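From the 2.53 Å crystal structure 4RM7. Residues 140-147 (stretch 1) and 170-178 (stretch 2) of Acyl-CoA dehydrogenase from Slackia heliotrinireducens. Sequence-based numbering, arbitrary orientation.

Stretch 1 140-147: MRTHVTRE
Stretch 2 170-178: LVSAYDKTG

The two stretches pair as parallel strands, 143-146 against 170-175, with N-to-C directions 42° apart and axes approaching to 4.7 Å. The register sets His143 opposite Tyr174 (CA-CA 4.7 Å) and Val144 opposite Asp175 (CA-CA 4.9 Å); 693 Å² is buried in all.

The CA-to-CB bond of Met140, a selenomethionine with chi angles t, t, m, points toward stretch 2. Its SE lies 4.9 Å from the Tyr174 ring centroid, its CE reaches 3.2 Å from Ser172 OG, and its O sits at the ring edge, 3.0 Å from Tyr174 CE2. The CA-to-CB bond of Arg141 (phi/psi -122/10) points away; the end of the side chain turns back but makes no contact.

Thr142 (-85/120, chi1 m) opens the backbone ladder: Tyr174 N donates to Thr142 O at 2.8 Å and 149°, while Thr142 CG2 packs 3.8 Å from Ala173 CB.

His143 (-115/157) shares a sheet face with Tyr174 (-75/119); both have chi1 m. Their rings meet rim to rim, centroids 6.0 Å apart and planes at 26°, so this is not a stack. Lys176 covers one histidine face: its CE is 4.2 Å from the His143 ring centroid, 12° off the normal, and its NZ is 3.2 Å from His143 CG.

Val144 (-121/130, chi1 t) completes the ladder on both its polar backbone atoms. Val144 N donates to Tyr174 O (2.8 Å, 155°), and Val144 O accepts from Lys176 N (2.9 Å, 153°). On the face shared with Asp175, Val144 CG1 lies 3.9 Å from Thr177 CG2.

Thr145 (-135/159, chi1 p) places its CG2 4.3 Å from Lys176 CB, and Thr145 C is 3.8 Å from Thr177 CG2. With chi1 -149°, chi2 t and chi3 -91°, Arg146 (-96/137) donates from NH1 (2.7 Å) and NH2 (2.8 Å) to Thr177 O, both at 133°. Thr177 is itself anchored by Asp175 OD1, which accepts from Thr177 N at 2.8 Å and Thr177 OG1 at 2.7 Å. Glu147 lies beyond reach.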

# COMPACT_ATOMS: atom_id res chain seq x y z
N MSE A 140 21.76 23.34 15.10
CA MSE A 140 23.17 23.36 14.70
C MSE A 140 24.10 23.76 15.85
O MSE A 140 23.91 24.79 16.48
CB MSE A 140 23.37 24.31 13.51
CG MSE A 140 24.82 24.74 13.31
SE MSE A 140 25.15 25.74 11.67
CE MSE A 140 24.40 24.45 10.38
N ARG A 141 25.13 22.94 16.09
CA ARG A 141 25.98 23.12 17.26
C ARG A 141 27.48 23.33 16.96
O ARG A 141 28.29 23.32 17.88
CB ARG A 141 25.81 21.91 18.20
CG ARG A 141 24.40 21.75 18.79
CD ARG A 141 23.83 23.10 19.26
NE ARG A 141 22.50 23.01 19.89
CZ ARG A 141 21.34 22.95 19.23
NH1 ARG A 141 21.32 22.96 17.90
NH2 ARG A 141 20.20 22.88 19.91
N THR A 142 27.84 23.54 15.69
CA THR A 142 29.23 23.83 15.34
C THR A 142 29.53 25.32 15.49
O THR A 142 28.92 26.15 14.83
CB THR A 142 29.59 23.38 13.89
OG1 THR A 142 29.61 21.95 13.83
CG2 THR A 142 30.95 23.89 13.47
N HIS A 143 30.48 25.65 16.36
CA HIS A 143 30.77 27.03 16.73
C HIS A 143 32.16 27.50 16.30
O HIS A 143 33.07 26.69 16.12
CB HIS A 143 30.66 27.20 18.24
CG HIS A 143 29.30 26.91 18.79
ND1 HIS A 143 28.15 27.37 18.20
CD2 HIS A 143 28.92 26.20 19.88
CE1 HIS A 143 27.10 26.96 18.90
NE2 HIS A 143 27.54 26.25 19.92
N VAL A 144 32.32 28.80 16.17
CA VAL A 144 33.64 29.39 16.13
C VAL A 144 33.71 30.37 17.27
O VAL A 144 32.84 31.20 17.44
CB VAL A 144 33.93 30.10 14.81
CG1 VAL A 144 35.23 30.87 14.90
CG2 VAL A 144 34.02 29.09 13.69
N THR A 145 34.76 30.27 18.07
CA THR A 145 34.89 31.12 19.23
C THR A 145 36.29 31.65 19.31
O THR A 145 37.21 31.11 18.71
CB THR A 145 34.57 30.36 20.52
OG1 THR A 145 35.57 29.37 20.74
CG2 THR A 145 33.25 29.68 20.41
N ARG A 146 36.45 32.74 20.05
CA ARG A 146 37.76 33.33 20.26
C ARG A 146 38.30 32.82 21.58
O ARG A 146 37.56 32.71 22.55
CB ARG A 146 37.67 34.85 20.29
CG ARG A 146 38.93 35.54 19.79
CD ARG A 146 38.87 37.05 19.97
NE ARG A 146 38.31 37.72 18.80
CZ ARG A 146 37.06 38.14 18.72
NH1 ARG A 146 36.63 38.74 17.62
NH2 ARG A 146 36.24 37.95 19.74
N GLU A 147 39.57 32.47 21.61
CA GLU A 147 40.17 32.04 22.85
C GLU A 147 40.89 33.22 23.47
O GLU A 147 40.49 33.75 24.50
CB GLU A 147 41.17 30.93 22.58
CG GLU A 147 40.51 29.63 22.17
CD GLU A 147 41.17 28.42 22.81
OE1 GLU A 147 42.34 28.17 22.50
OE2 GLU A 147 40.50 27.75 23.61
N LEU A 170 34.17 23.29 3.24
CA LEU A 170 33.31 24.45 3.36
C LEU A 170 32.30 24.20 4.48
O LEU A 170 31.35 23.44 4.33
CB LEU A 170 32.61 24.74 2.03
CG LEU A 170 31.69 25.98 2.05
CD1 LEU A 170 32.40 27.19 2.63
CD2 LEU A 170 31.16 26.29 0.67
N VAL A 171 32.54 24.86 5.61
CA VAL A 171 31.86 24.52 6.86
C VAL A 171 30.91 25.60 7.33
O VAL A 171 31.27 26.77 7.40
CB VAL A 171 32.87 24.25 7.98
CG1 VAL A 171 32.18 23.65 9.17
CG2 VAL A 171 33.95 23.31 7.50
N SER A 172 29.69 25.17 7.65
CA SER A 172 28.68 26.03 8.22
C SER A 172 28.84 26.05 9.74
O SER A 172 28.98 24.99 10.35
CB SER A 172 27.30 25.55 7.83
OG SER A 172 27.00 24.35 8.51
N ALA A 173 28.80 27.24 10.34
CA ALA A 173 29.06 27.39 11.77
C ALA A 173 28.41 28.63 12.37
O ALA A 173 28.23 29.64 11.69
CB ALA A 173 30.58 27.43 12.03
N TYR A 174 28.06 28.55 13.65
CA TYR A 174 27.72 29.75 14.42
C TYR A 174 29.00 30.48 14.77
O TYR A 174 29.88 29.93 15.44
CB TYR A 174 26.97 29.40 15.71
CG TYR A 174 25.51 29.12 15.52
CD1 TYR A 174 24.71 29.96 14.74
CD2 TYR A 174 24.91 28.02 16.11
CE1 TYR A 174 23.36 29.70 14.57
CE2 TYR A 174 23.56 27.75 15.94
CZ TYR A 174 22.79 28.59 15.17
OH TYR A 174 21.45 28.32 15.01
N ASP A 175 29.13 31.71 14.30
CA ASP A 175 30.25 32.55 14.68
C ASP A 175 29.88 33.31 15.96
O ASP A 175 28.86 33.99 16.01
CB ASP A 175 30.61 33.52 13.56
CG ASP A 175 31.75 34.43 13.93
OD1 ASP A 175 32.35 34.25 15.01
OD2 ASP A 175 32.05 35.34 13.14
N LYS A 176 30.72 33.17 16.98
CA LYS A 176 30.49 33.81 18.27
C LYS A 176 31.56 34.85 18.60
O LYS A 176 31.59 35.38 19.71
CB LYS A 176 30.44 32.77 19.39
CG LYS A 176 29.22 31.89 19.39
CD LYS A 176 28.69 31.76 20.81
CE LYS A 176 27.80 30.55 20.96
NZ LYS A 176 28.57 29.31 20.72
N THR A 177 32.44 35.12 17.64
CA THR A 177 33.58 36.00 17.88
C THR A 177 33.18 37.47 17.86
O THR A 177 33.98 38.34 18.21
CB THR A 177 34.68 35.78 16.83
OG1 THR A 177 34.19 36.15 15.54
CG2 THR A 177 35.12 34.32 16.82
N GLY A 178 31.95 37.74 17.45
CA GLY A 178 31.41 39.09 17.55
C GLY A 178 30.99 39.37 18.98
O GLY A 178 30.71 38.45 19.75